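Local coordinates for leucine-rich repeat protein (Bacteroides thetaiotaomicron, PDB 4ECN) that is of unknown function but, as an extracellular leucine-rich repeat protein, probably binds other proteins, at residues K388-D393 against S421-K426; L485-L490 against Y512-L517; F651-I656 against L680-I685; Y830-A835 against Y856-D861. All blocks are in the same frame, centred on the assembly; numbering follows the deposited sequence.

Contact 1 (K388-D393 against S421-K426); sequences KKMFLD and SRISLK
The F391 ring carries the side chain of M390, a selenomethionine, on one face, with CG above its centre, and meets the carbonyl oxygen of I423 at its edge, near the ring plane, CD1 to O 3.7 Å. I423 crosses the same ring: its CB lies 3.8 Å from F391 CE1. With M390 CG anti to the backbone N (chi1 178°), that atom also comes within 3.6 Å of I423 CG1. A branched isoleucine suits this spot because its two arms serve two partners. The contact joins helix 386-391 to the irregular loop 421-426, within a long excursion that leaves the strand ladder of the leucine-rich repeats between strands 351-353 and 452-456. I423 N donates to M390 O at 2.9 Å. The carbonyl oxygens of F391, L392 and D393 lie obliquely around the R422 guanidinium, whose NE forms a salt bridge with D420. On the helix side, K388 NZ grips D393 OD2 at 2.7 Å, on the syn lone pair, and also pairs with D599.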
loop_
_atom_site.group_PDB
_atom_site.type_symbol
_atom_site.label_atom_id
_atom_site.label_comp_id
_atom_site.label_asym_id
_atom_site.label_seq_id
_atom_site.Cartn_x
_atom_site.Cartn_y
_atom_site.Cartn_z
ATOM N N LYS A 388 -4.625 -1.001 10.408
ATOM C CA LYS A 388 -5.214 -0.364 11.582
ATOM C C LYS A 388 -4.739 1.091 11.710
ATOM O O LYS A 388 -5.573 1.970 11.889
ATOM C CB LYS A 388 -4.866 -1.166 12.842
ATOM C CG LYS A 388 -5.747 -0.835 14.030
ATOM C CD LYS A 388 -5.548 -1.804 15.189
ATOM C CE LYS A 388 -4.308 -1.593 16.039
ATOM N NZ LYS A 388 -4.525 -0.607 17.128
ATOM N N LYS A 389 -3.420 1.343 11.576
ATOM C CA LYS A 389 -2.814 2.670 11.730
ATOM C C LYS A 389 -3.187 3.585 10.565
ATOM O O LYS A 389 -3.411 4.791 10.770
ATOM C CB LYS A 389 -1.266 2.586 11.868
ATOM C CG LYS A 389 -0.811 1.777 13.104
ATOM C CD LYS A 389 0.717 1.801 13.359
ATOM C CE LYS A 389 1.298 0.513 13.947
ATOM N NZ LYS A 389 1.830 -0.423 12.891
HETATM N N MSE A 390 -3.269 3.018 9.356
HETATM C CA MSE A 390 -3.591 3.772 8.144
HETATM C C MSE A 390 -5.038 4.190 8.071
HETATM O O MSE A 390 -5.283 5.242 7.495
HETATM C CB MSE A 390 -3.257 2.955 6.887
HETATM C CG MSE A 390 -3.624 3.660 5.573
HETATM SE SE MSE A 390 -2.419 3.258 4.148
HETATM C CE MSE A 390 -3.567 3.280 2.797
ATOM N N PHE A 391 -5.997 3.389 8.593
ATOM C CA PHE A 391 -7.399 3.762 8.433
ATOM C C PHE A 391 -8.263 3.763 9.677
ATOM O O PHE A 391 -9.409 4.207 9.560
ATOM C CB PHE A 391 -8.089 2.771 7.481
ATOM C CG PHE A 391 -7.473 2.606 6.113
ATOM C CD1 PHE A 391 -7.675 3.558 5.122
ATOM C CD2 PHE A 391 -6.739 1.470 5.796
ATOM C CE1 PHE A 391 -7.105 3.401 3.862
ATOM C CE2 PHE A 391 -6.196 1.304 4.523
ATOM C CZ PHE A 391 -6.410 2.252 3.561
ATOM N N LEU A 392 -7.830 3.207 10.825
ATOM C CA LEU A 392 -8.826 3.065 11.889
ATOM C C LEU A 392 -8.494 3.845 13.144
ATOM O O LEU A 392 -9.373 4.555 13.641
ATOM C CB LEU A 392 -9.013 1.584 12.242
ATOM C CG LEU A 392 -9.183 0.615 11.028
ATOM C CD1 LEU A 392 -9.019 -0.853 11.430
ATOM C CD2 LEU A 392 -10.427 0.917 10.202
ATOM N N ASP A 393 -7.290 3.702 13.686
ATOM C CA ASP A 393 -6.909 4.369 14.938
ATOM C C ASP A 393 -6.739 5.863 14.796
ATOM O O ASP A 393 -6.207 6.341 13.780
ATOM C CB ASP A 393 -5.572 3.814 15.462
ATOM C CG ASP A 393 -5.552 2.381 15.939
ATOM O OD1 ASP A 393 -6.566 1.934 16.535
ATOM O OD2 ASP A 393 -4.475 1.753 15.856
ATOM N N SER A 421 -3.660 11.409 10.893
ATOM C CA SER A 421 -2.835 11.080 9.737
ATOM C C SER A 421 -3.486 9.983 8.855
ATOM O O SER A 421 -2.956 9.664 7.786
ATOM C CB SER A 421 -1.461 10.621 10.217
ATOM O OG SER A 421 -1.594 9.493 11.068
ATOM N N ARG A 422 -4.641 9.440 9.277
ATOM C CA ARG A 422 -5.362 8.404 8.535
ATOM C C ARG A 422 -5.729 8.826 7.133
ATOM O O ARG A 422 -5.828 10.017 6.835
ATOM C CB ARG A 422 -6.656 8.018 9.240
ATOM C CG ARG A 422 -6.529 7.320 10.560
ATOM C CD ARG A 422 -7.921 7.039 11.079
ATOM N NE ARG A 422 -8.614 8.273 11.451
ATOM C CZ ARG A 422 -9.871 8.330 11.877
ATOM N NH1 ARG A 422 -10.603 7.225 11.966
ATOM N NH2 ARG A 422 -10.410 9.493 12.208
ATOM N N ILE A 423 -5.970 7.840 6.285
ATOM C CA ILE A 423 -6.437 8.062 4.935
ATOM C C ILE A 423 -7.961 8.078 4.984
ATOM O O ILE A 423 -8.563 7.126 5.497
ATOM C CB ILE A 423 -5.870 6.979 3.961
ATOM C CG1 ILE A 423 -4.306 6.868 3.986
ATOM C CG2 ILE A 423 -6.434 7.125 2.541
ATOM C CD1 ILE A 423 -3.458 8.141 3.668
ATOM N N SER A 424 -8.590 9.158 4.483
ATOM C CA SER A 424 -10.049 9.184 4.408
ATOM C C SER A 424 -10.452 8.479 3.138
ATOM O O SER A 424 -9.850 8.711 2.080
ATOM C CB SER A 424 -10.625 10.594 4.480
ATOM O OG SER A 424 -12.045 10.536 4.415
ATOM N N LEU A 425 -11.444 7.591 3.250
ATOM C CA LEU A 425 -11.887 6.777 2.135
ATOM C C LEU A 425 -13.383 6.954 1.878
ATOM O O LEU A 425 -14.213 6.561 2.712
ATOM C CB LEU A 425 -11.557 5.314 2.473
ATOM C CG LEU A 425 -11.359 4.354 1.328
ATOM C CD1 LEU A 425 -10.195 4.791 0.452
ATOM C CD2 LEU A 425 -11.115 2.972 1.855
ATOM N N LYS A 426 -13.724 7.565 0.718
ATOM C CA LYS A 426 -15.119 7.771 0.288
ATOM C C LYS A 426 -15.584 6.560 -0.554
ATOM O O LYS A 426 -14.745 5.795 -1.048
ATOM C CB LYS A 426 -15.277 9.091 -0.489
#

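Contact 2 (L485-L490 against Y512-L517); sequences LSWSNL and YDLPEL
W487 opens a short 3-10 turn, residues 487-489, and its CA faces that of L514 at 5.8 Å across an irregular pair of loops. L490 N closes the turn on W487 O at 3.1 Å. The two backbones are joined through a water, which donates to L490 O (2.7 Å) and accepts from E516 N (2.8 Å). P515, which has no N-H to offer, lies against backbone carbonyls instead: its CG touches S488 O at 3.3 Å, and its CD lies near both W487 O and L490 O. W487 CB packs on D513 CB at 3.8 Å, and the indole and the D513 carboxylate are turned 44° apart. With W487 CG anti to the carbonyl carbon (chi1 -68°), the indole runs past L514, its CE3 4.2 Å from L514 CD2, a methyl that also approaches L490 CB. An alanine in place of W487 would probably open a gap beside L514 CD2 and leave F510 and A466 without the indole they pack against. The indole also reaches the loop residues I444 and Q445, while L514 packs on V496 of strand 495-499, so the contact joins the loops that lead into and out of that repeat strand.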
loop_
_atom_site.group_PDB
_atom_site.type_symbol
_atom_site.label_atom_id
_atom_site.label_comp_id
_atom_site.label_asym_id
_atom_site.label_seq_id
_atom_site.Cartn_x
_atom_site.Cartn_y
_atom_site.Cartn_z
ATOM N N LEU A 485 0.199 -31.416 -5.776
ATOM C CA LEU A 485 0.099 -30.027 -5.316
ATOM C C LEU A 485 -1.183 -29.801 -4.517
ATOM O O LEU A 485 -2.290 -30.010 -5.036
ATOM C CB LEU A 485 0.137 -29.068 -6.519
ATOM C CG LEU A 485 1.411 -28.294 -6.823
ATOM C CD1 LEU A 485 2.581 -29.209 -7.124
ATOM C CD2 LEU A 485 1.187 -27.350 -7.995
ATOM N N SER A 486 -1.037 -29.380 -3.255
ATOM C CA SER A 486 -2.180 -29.101 -2.393
ATOM C C SER A 486 -1.877 -27.946 -1.456
ATOM O O SER A 486 -0.727 -27.760 -1.043
ATOM C CB SER A 486 -2.582 -30.336 -1.592
ATOM O OG SER A 486 -3.750 -30.084 -0.828
ATOM N N TRP A 487 -2.934 -27.194 -1.098
ATOM C CA TRP A 487 -2.884 -26.056 -0.184
ATOM C C TRP A 487 -2.476 -26.472 1.218
ATOM O O TRP A 487 -1.948 -25.643 1.965
ATOM C CB TRP A 487 -4.249 -25.352 -0.112
ATOM C CG TRP A 487 -4.651 -24.651 -1.368
ATOM C CD1 TRP A 487 -5.677 -24.981 -2.196
ATOM C CD2 TRP A 487 -4.007 -23.516 -1.957
ATOM N NE1 TRP A 487 -5.724 -24.115 -3.262
ATOM C CE2 TRP A 487 -4.711 -23.202 -3.139
ATOM C CE3 TRP A 487 -2.885 -22.736 -1.608
ATOM C CZ2 TRP A 487 -4.333 -22.145 -3.976
ATOM C CZ3 TRP A 487 -2.527 -21.678 -2.427
ATOM C CH2 TRP A 487 -3.245 -21.393 -3.598
ATOM N N SER A 488 -2.730 -27.752 1.581
ATOM C CA SER A 488 -2.405 -28.324 2.886
ATOM C C SER A 488 -0.889 -28.287 3.183
ATOM O O SER A 488 -0.500 -28.440 4.343
ATOM C CB SER A 488 -2.899 -29.758 2.959
ATOM O OG SER A 488 -2.250 -30.527 1.962
ATOM N N ASN A 489 -0.045 -28.061 2.147
ATOM C CA ASN A 489 1.414 -28.018 2.284
ATOM C C ASN A 489 1.951 -26.605 2.581
ATOM O O ASN A 489 3.139 -26.472 2.890
ATOM C CB ASN A 489 2.070 -28.549 1.023
ATOM C CG ASN A 489 1.747 -29.990 0.734
ATOM O OD1 ASN A 489 1.371 -30.330 -0.390
ATOM N ND2 ASN A 489 1.852 -30.860 1.749
ATOM N N LEU A 490 1.099 -25.563 2.521
ATOM C CA LEU A 490 1.563 -24.204 2.823
ATOM C C LEU A 490 1.337 -23.981 4.306
ATOM O O LEU A 490 0.496 -23.178 4.708
ATOM C CB LEU A 490 0.892 -23.113 1.947
ATOM C CG LEU A 490 0.702 -23.339 0.436
ATOM C CD1 LEU A 490 0.481 -22.045 -0.253
ATOM C CD2 LEU A 490 1.892 -24.006 -0.228
ATOM N N TYR A 512 -10.030 -21.456 2.758
ATOM C CA TYR A 512 -10.603 -22.466 3.638
ATOM C C TYR A 512 -9.745 -23.737 3.694
ATOM O O TYR A 512 -9.942 -24.566 4.591
ATOM C CB TYR A 512 -12.023 -22.799 3.158
ATOM C CG TYR A 512 -12.915 -21.574 3.044
ATOM C CD1 TYR A 512 -13.518 -21.016 4.170
ATOM C CD2 TYR A 512 -13.182 -20.990 1.806
ATOM C CE1 TYR A 512 -14.342 -19.895 4.072
ATOM C CE2 TYR A 512 -14.015 -19.872 1.695
ATOM C CZ TYR A 512 -14.593 -19.330 2.831
ATOM O OH TYR A 512 -15.414 -18.231 2.732
ATOM N N ASP A 513 -8.774 -23.864 2.774
ATOM C CA ASP A 513 -7.896 -25.031 2.686
ATOM C C ASP A 513 -6.494 -24.723 3.239
ATOM O O ASP A 513 -5.619 -25.594 3.213
ATOM C CB ASP A 513 -7.807 -25.515 1.228
ATOM C CG ASP A 513 -9.142 -25.889 0.590
ATOM O OD1 ASP A 513 -10.124 -26.120 1.342
ATOM O OD2 ASP A 513 -9.202 -25.963 -0.657
ATOM N N LEU A 514 -6.298 -23.510 3.782
ATOM C CA LEU A 514 -5.020 -23.110 4.349
ATOM C C LEU A 514 -4.916 -23.679 5.745
ATOM O O LEU A 514 -5.855 -23.545 6.540
ATOM C CB LEU A 514 -4.825 -21.578 4.334
ATOM C CG LEU A 514 -4.561 -20.955 2.942
ATOM C CD1 LEU A 514 -4.599 -19.455 2.990
ATOM C CD2 LEU A 514 -3.233 -21.426 2.333
ATOM N N PRO A 515 -3.783 -24.349 6.049
ATOM C CA PRO A 515 -3.627 -24.997 7.371
ATOM C C PRO A 515 -3.387 -24.057 8.550
ATOM O O PRO A 515 -3.949 -24.292 9.621
ATOM C CB PRO A 515 -2.379 -25.863 7.207
ATOM C CG PRO A 515 -2.063 -25.851 5.779
ATOM C CD PRO A 515 -2.624 -24.615 5.187
ATOM N N GLU A 516 -2.530 -23.029 8.372
ATOM C CA GLU A 516 -2.097 -22.163 9.466
ATOM C C GLU A 516 -2.382 -20.665 9.244
ATOM O O GLU A 516 -1.567 -19.827 9.630
ATOM C CB GLU A 516 -0.585 -22.360 9.659
ATOM C CG GLU A 516 -0.200 -23.779 10.069
ATOM C CD GLU A 516 -0.735 -24.276 11.403
ATOM O OE1 GLU A 516 -0.927 -23.451 12.328
ATOM O OE2 GLU A 516 -0.915 -25.510 11.533
ATOM N N LEU A 517 -3.559 -20.326 8.713
ATOM C CA LEU A 517 -3.935 -18.927 8.500
ATOM C C LEU A 517 -4.165 -18.248 9.859
ATOM O O LEU A 517 -4.799 -18.823 10.738
ATOM C CB LEU A 517 -5.186 -18.839 7.596
ATOM C CG LEU A 517 -5.709 -17.458 7.164
ATOM C CD1 LEU A 517 -4.681 -16.683 6.368
ATOM C CD2 LEU A 517 -6.992 -17.581 6.343
HETATM O O HOH W 1 -1.460 -21.848 6.100
#

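Contact 3 (F651-I656 against L680-I685); sequences FSYNKI and LSYNEI
L680 CD2 packs against F651 CB at 3.8 Å, and I656 CG2 approaches I685 CG1, apolar residues suited to the interior of the leucine-rich repeat solenoid. The two segments are equivalent turns of successive repeats, each carrying the consensus asparagine of the asparagine ladder after its strand. N683 ND2 donates to F651 O at 3.0 Å and to L680 O of its own turn; N654 ND2 reaches F651 O from the opposite face of the carbonyl plane, so two amides hold one oxygen. Backbone bonds run from Y653 N to S681 O and from N654 N to Y682 O. The Y653 and Y682 rings lie side by side in an offset stack, centroids 4.0 Å apart and planes at 9°, and H628 stacks on Y653 in turn. An alanine in place of Y682 would probably leave the Y653 ring without this stacking partner and freer to turn. At the polar edge, K655 bends at its last two torsions and NZ meets the syn lone pair of E684 OE2 at 2.8 Å.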
loop_
_atom_site.group_PDB
_atom_site.type_symbol
_atom_site.label_atom_id
_atom_site.label_comp_id
_atom_site.label_asym_id
_atom_site.label_seq_id
_atom_site.Cartn_x
_atom_site.Cartn_y
_atom_site.Cartn_z
ATOM N N PHE A 651 -17.556 6.096 21.903
ATOM C CA PHE A 651 -18.992 5.909 21.728
ATOM C C PHE A 651 -19.632 7.156 21.137
ATOM O O PHE A 651 -20.832 7.366 21.296
ATOM C CB PHE A 651 -19.647 5.563 23.071
ATOM C CG PHE A 651 -19.284 4.223 23.652
ATOM C CD1 PHE A 651 -19.832 3.056 23.135
ATOM C CD2 PHE A 651 -18.496 4.134 24.785
ATOM C CE1 PHE A 651 -19.542 1.822 23.699
ATOM C CE2 PHE A 651 -18.206 2.898 25.358
ATOM C CZ PHE A 651 -18.716 1.746 24.803
ATOM N N SER A 652 -18.841 7.982 20.456
ATOM C CA SER A 652 -19.348 9.201 19.834
ATOM C C SER A 652 -20.329 8.863 18.708
ATOM O O SER A 652 -20.258 7.776 18.141
ATOM C CB SER A 652 -18.202 10.067 19.303
ATOM O OG SER A 652 -17.427 9.410 18.311
ATOM N N TYR A 653 -21.263 9.783 18.416
ATOM C CA TYR A 653 -22.266 9.672 17.354
ATOM C C TYR A 653 -23.111 8.386 17.485
ATOM O O TYR A 653 -23.136 7.545 16.588
ATOM C CB TYR A 653 -21.617 9.747 15.965
ATOM C CG TYR A 653 -21.020 11.102 15.658
ATOM C CD1 TYR A 653 -19.696 11.389 15.971
ATOM C CD2 TYR A 653 -21.773 12.090 15.027
ATOM C CE1 TYR A 653 -19.134 12.628 15.667
ATOM C CE2 TYR A 653 -21.222 13.336 14.722
ATOM C CZ TYR A 653 -19.897 13.596 15.034
ATOM O OH TYR A 653 -19.349 14.812 14.726
ATOM N N ASN A 654 -23.844 8.284 18.597
ATOM C CA ASN A 654 -24.794 7.207 18.897
ATOM C C ASN A 654 -26.098 7.842 19.429
ATOM O O ASN A 654 -26.320 9.033 19.186
ATOM C CB ASN A 654 -24.190 6.203 19.875
ATOM C CG ASN A 654 -23.289 5.213 19.206
ATOM O OD1 ASN A 654 -23.753 4.320 18.513
ATOM N ND2 ASN A 654 -21.994 5.291 19.453
ATOM N N LYS A 655 -26.937 7.077 20.162
ATOM C CA LYS A 655 -28.211 7.550 20.711
ATOM C C LYS A 655 -28.297 7.210 22.193
ATOM O O LYS A 655 -29.364 6.806 22.662
ATOM C CB LYS A 655 -29.393 6.911 19.936
ATOM C CG LYS A 655 -29.429 7.229 18.443
ATOM C CD LYS A 655 -30.628 6.616 17.749
ATOM C CE LYS A 655 -31.576 7.645 17.172
ATOM N NZ LYS A 655 -32.351 8.370 18.223
ATOM N N ILE A 656 -27.164 7.301 22.925
ATOM C CA ILE A 656 -27.102 6.967 24.355
ATOM C C ILE A 656 -27.978 7.970 25.129
ATOM O O ILE A 656 -27.830 9.176 24.942
ATOM C CB ILE A 656 -25.636 6.927 24.909
ATOM C CG1 ILE A 656 -24.621 6.195 23.993
ATOM C CG2 ILE A 656 -25.563 6.445 26.380
ATOM C CD1 ILE A 656 -24.739 4.786 23.863
ATOM N N LEU A 680 -18.192 10.246 24.674
ATOM C CA LEU A 680 -19.637 10.121 24.644
ATOM C C LEU A 680 -20.263 11.338 23.991
ATOM O O LEU A 680 -21.431 11.629 24.226
ATOM C CB LEU A 680 -20.169 9.929 26.072
ATOM C CG LEU A 680 -19.898 8.577 26.746
ATOM C CD1 LEU A 680 -20.084 8.670 28.248
ATOM C CD2 LEU A 680 -20.735 7.479 26.135
ATOM N N SER A 681 -19.500 12.033 23.139
ATOM C CA SER A 681 -19.970 13.219 22.417
ATOM C C SER A 681 -20.920 12.790 21.299
ATOM O O SER A 681 -20.815 11.653 20.824
ATOM C CB SER A 681 -18.804 14.033 21.878
ATOM O OG SER A 681 -17.986 13.236 21.047
ATOM N N TYR A 682 -21.899 13.666 20.939
ATOM C CA TYR A 682 -22.951 13.423 19.935
ATOM C C TYR A 682 -23.740 12.202 20.334
ATOM O O TYR A 682 -23.551 11.106 19.794
ATOM C CB TYR A 682 -22.429 13.294 18.501
ATOM C CG TYR A 682 -21.727 14.538 18.011
ATOM C CD1 TYR A 682 -20.367 14.734 18.250
ATOM C CD2 TYR A 682 -22.416 15.516 17.299
ATOM C CE1 TYR A 682 -19.709 15.873 17.793
ATOM C CE2 TYR A 682 -21.762 16.652 16.820
ATOM C CZ TYR A 682 -20.404 16.817 17.056
ATOM O OH TYR A 682 -19.735 17.928 16.595
ATOM N N ASN A 683 -24.587 12.397 21.347
ATOM C CA ASN A 683 -25.490 11.378 21.875
ATOM C C ASN A 683 -26.755 12.079 22.317
ATOM O O ASN A 683 -27.065 13.134 21.774
ATOM C CB ASN A 683 -24.825 10.554 22.986
ATOM C CG ASN A 683 -24.053 9.385 22.429
ATOM O OD1 ASN A 683 -24.633 8.508 21.828
ATOM N ND2 ASN A 683 -22.745 9.331 22.602
ATOM N N GLU A 684 -27.522 11.493 23.217
ATOM C CA GLU A 684 -28.774 12.091 23.660
ATOM C C GLU A 684 -28.849 12.040 25.180
ATOM O O GLU A 684 -29.930 11.905 25.760
ATOM C CB GLU A 684 -29.963 11.379 23.009
ATOM C CG GLU A 684 -29.999 11.491 21.492
ATOM C CD GLU A 684 -31.135 10.749 20.826
ATOM O OE1 GLU A 684 -32.300 10.931 21.246
ATOM O OE2 GLU A 684 -30.862 10.017 19.851
ATOM N N ILE A 685 -27.670 12.177 25.820
ATOM C CA ILE A 685 -27.464 12.132 27.260
ATOM C C ILE A 685 -28.071 13.363 27.887
ATOM O O ILE A 685 -27.695 14.501 27.561
ATOM C CB ILE A 685 -25.954 12.000 27.567
ATOM C CG1 ILE A 685 -25.417 10.628 27.056
ATOM C CG2 ILE A 685 -25.677 12.205 29.057
ATOM C CD1 ILE A 685 -23.950 10.573 26.855
#

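Contact 4 (Y830-A835 against Y856-D861); sequences YILDIA and YVLLYD
Y830 O accepts a bond from V857 N at 2.7 Å, and Y830 CA lies over one face of the Y856 ring, 4.0 Å from its centroid. This starts the last pairing of the parallel sheet in the leucine-rich repeat solenoid: strands 831-833 and 857-859 run side by side at 5°, with strand 857-859 outermost within the chain. I831, across from V857, points to the face that also carries D833, V857 and L859, where a beta-branched pair suits an extended backbone; its CG2 meets V857 CB. L832 N then donates to V857 O at 2.9 Å, and L832 O accepts from L859 N, the alternation expected of a parallel pair. L832 turns to the other face with CG anti to the backbone N (chi1 -173°), beside L858 and Y856 in the repeat's apolar interior. There L832 CD2 lies 3.8 Å from L858 CD1. D833 sits across from L859, whose CB touches D833 OD1 at 3.6 Å; OD2 is held by a salt bridge to R784, which would help to stabilise a buried carboxylate. I834 N continues the ladder to L859 O at 2.8 Å, while its CG1 packs on L858 CD1 and Y860 CB. The small side chain of A835 is consistent with the close approach of the two chains as they leave the sheet, A835 CB lying 3.7 Å from Y860 CA.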
loop_
_atom_site.group_PDB
_atom_site.type_symbol
_atom_site.label_atom_id
_atom_site.label_comp_id
_atom_site.label_asym_id
_atom_site.label_seq_id
_atom_site.Cartn_x
_atom_site.Cartn_y
_atom_site.Cartn_z
ATOM N N TYR A 830 -2.104 34.682 30.241
ATOM C CA TYR A 830 -1.621 35.374 29.056
ATOM C C TYR A 830 -2.333 34.986 27.733
ATOM O O TYR A 830 -1.901 35.482 26.688
ATOM C CB TYR A 830 -0.107 35.152 28.903
ATOM C CG TYR A 830 0.332 33.734 28.627
ATOM C CD1 TYR A 830 0.462 33.268 27.321
ATOM C CD2 TYR A 830 0.743 32.897 29.658
ATOM C CE1 TYR A 830 0.920 31.977 27.052
ATOM C CE2 TYR A 830 1.226 31.611 29.402
ATOM C CZ TYR A 830 1.308 31.153 28.095
ATOM O OH TYR A 830 1.764 29.884 27.812
ATOM N N ILE A 831 -3.420 34.167 27.757
ATOM C CA ILE A 831 -4.219 33.852 26.549
ATOM C C ILE A 831 -5.666 34.201 26.860
ATOM O O ILE A 831 -6.351 33.392 27.480
ATOM C CB ILE A 831 -4.089 32.412 26.010
ATOM C CG1 ILE A 831 -2.635 31.924 25.978
ATOM C CG2 ILE A 831 -4.740 32.323 24.628
ATOM C CD1 ILE A 831 -2.474 30.489 25.741
ATOM N N LEU A 832 -6.135 35.405 26.460
ATOM C CA LEU A 832 -7.487 35.842 26.810
ATOM C C LEU A 832 -8.320 36.186 25.586
ATOM O O LEU A 832 -7.920 37.047 24.805
ATOM C CB LEU A 832 -7.407 37.073 27.736
ATOM C CG LEU A 832 -8.715 37.584 28.338
ATOM C CD1 LEU A 832 -9.254 36.627 29.365
ATOM C CD2 LEU A 832 -8.509 38.926 29.012
ATOM N N ASP A 833 -9.509 35.548 25.459
ATOM C CA ASP A 833 -10.460 35.802 24.374
ATOM C C ASP A 833 -11.652 36.571 24.925
ATOM O O ASP A 833 -12.474 36.020 25.662
ATOM C CB ASP A 833 -10.908 34.505 23.674
ATOM C CG ASP A 833 -12.150 34.601 22.787
ATOM O OD1 ASP A 833 -12.286 35.606 22.041
ATOM O OD2 ASP A 833 -12.952 33.644 22.790
ATOM N N ILE A 834 -11.725 37.858 24.585
ATOM C CA ILE A 834 -12.815 38.706 25.023
ATOM C C ILE A 834 -13.531 39.289 23.792
ATOM O O ILE A 834 -14.395 40.155 23.949
ATOM C CB ILE A 834 -12.341 39.802 25.997
ATOM C CG1 ILE A 834 -11.285 40.747 25.368
ATOM C CG2 ILE A 834 -11.881 39.191 27.323
ATOM C CD1 ILE A 834 -11.165 42.093 26.127
ATOM N N ALA A 835 -13.206 38.768 22.576
ATOM C CA ALA A 835 -13.812 39.222 21.325
ATOM C C ALA A 835 -15.289 38.866 21.254
ATOM O O ALA A 835 -15.732 37.885 21.853
ATOM C CB ALA A 835 -13.090 38.630 20.144
ATOM N N TYR A 856 1.695 38.016 25.527
ATOM C CA TYR A 856 0.269 38.012 25.836
ATOM C C TYR A 856 -0.520 37.948 24.531
ATOM O O TYR A 856 -0.230 38.700 23.587
ATOM C CB TYR A 856 -0.096 39.264 26.650
ATOM C CG TYR A 856 -1.335 39.163 27.518
ATOM C CD1 TYR A 856 -2.602 39.408 26.993
ATOM C CD2 TYR A 856 -1.229 38.976 28.893
ATOM C CE1 TYR A 856 -3.739 39.406 27.807
ATOM C CE2 TYR A 856 -2.356 38.955 29.713
ATOM C CZ TYR A 856 -3.614 39.178 29.171
ATOM O OH TYR A 856 -4.723 39.146 29.998
ATOM N N VAL A 857 -1.494 37.021 24.464
ATOM C CA VAL A 857 -2.349 36.827 23.302
ATOM C C VAL A 857 -3.731 37.312 23.644
ATOM O O VAL A 857 -4.421 36.680 24.450
ATOM C CB VAL A 857 -2.358 35.361 22.855
ATOM C CG1 VAL A 857 -3.065 35.212 21.512
ATOM C CG2 VAL A 857 -0.941 34.805 22.784
ATOM N N LEU A 858 -4.132 38.453 23.080
ATOM C CA LEU A 858 -5.457 38.965 23.370
ATOM C C LEU A 858 -6.295 38.922 22.121
ATOM O O LEU A 858 -5.890 39.461 21.088
ATOM C CB LEU A 858 -5.443 40.381 23.968
ATOM C CG LEU A 858 -6.817 40.902 24.394
ATOM C CD1 LEU A 858 -7.281 40.262 25.697
ATOM C CD2 LEU A 858 -6.815 42.401 24.548
ATOM N N LEU A 859 -7.443 38.223 22.217
ATOM C CA LEU A 859 -8.459 38.114 21.178
ATOM C C LEU A 859 -9.525 39.121 21.504
ATOM O O LEU A 859 -10.115 39.099 22.592
ATOM C CB LEU A 859 -9.027 36.701 21.009
ATOM C CG LEU A 859 -8.083 35.629 20.465
ATOM C CD1 LEU A 859 -8.828 34.337 20.235
ATOM C CD2 LEU A 859 -7.442 36.047 19.131
ATOM N N TYR A 860 -9.699 40.069 20.592
ATOM C CA TYR A 860 -10.561 41.218 20.760
ATOM C C TYR A 860 -10.933 41.815 19.403
ATOM O O TYR A 860 -10.399 41.402 18.360
ATOM C CB TYR A 860 -9.802 42.251 21.617
ATOM C CG TYR A 860 -8.674 42.920 20.857
ATOM C CD1 TYR A 860 -7.527 42.211 20.507
ATOM C CD2 TYR A 860 -8.779 44.243 20.430
ATOM C CE1 TYR A 860 -6.526 42.791 19.731
ATOM C CE2 TYR A 860 -7.779 44.836 19.661
ATOM C CZ TYR A 860 -6.648 44.108 19.325
ATOM O OH TYR A 860 -5.631 44.678 18.607
ATOM N N ASP A 861 -11.803 42.839 19.442
ATOM C CA ASP A 861 -12.283 43.613 18.308
ATOM C C ASP A 861 -11.874 45.064 18.486
ATOM O O ASP A 861 -12.134 45.635 19.554
ATOM C CB ASP A 861 -13.817 43.496 18.175
ATOM C CG ASP A 861 -14.400 42.096 18.095
ATOM O OD1 ASP A 861 -13.806 41.241 17.397
ATOM O OD2 ASP A 861 -15.504 41.879 18.662
#

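In the fold
Followed from the N terminus, the four contacts come in series, none nested in or crossing another. Contact 1 closes a loop of 27 residues, partly helical, inside the excursion between repeat strands 351-353 and 452-456. Contact 2 then brackets strand 495-499. Contact 3 spans one repeat of the second sheet, around strand 675-679, and contact 4 joins that sheet's last two strands, enclosing helix 848-852. Centres of contacts 1 and 3 are about 22 Å apart, whereas contacts 2 and 4, about 67 Å apart between centres, lie on opposite sides of the chain's centre.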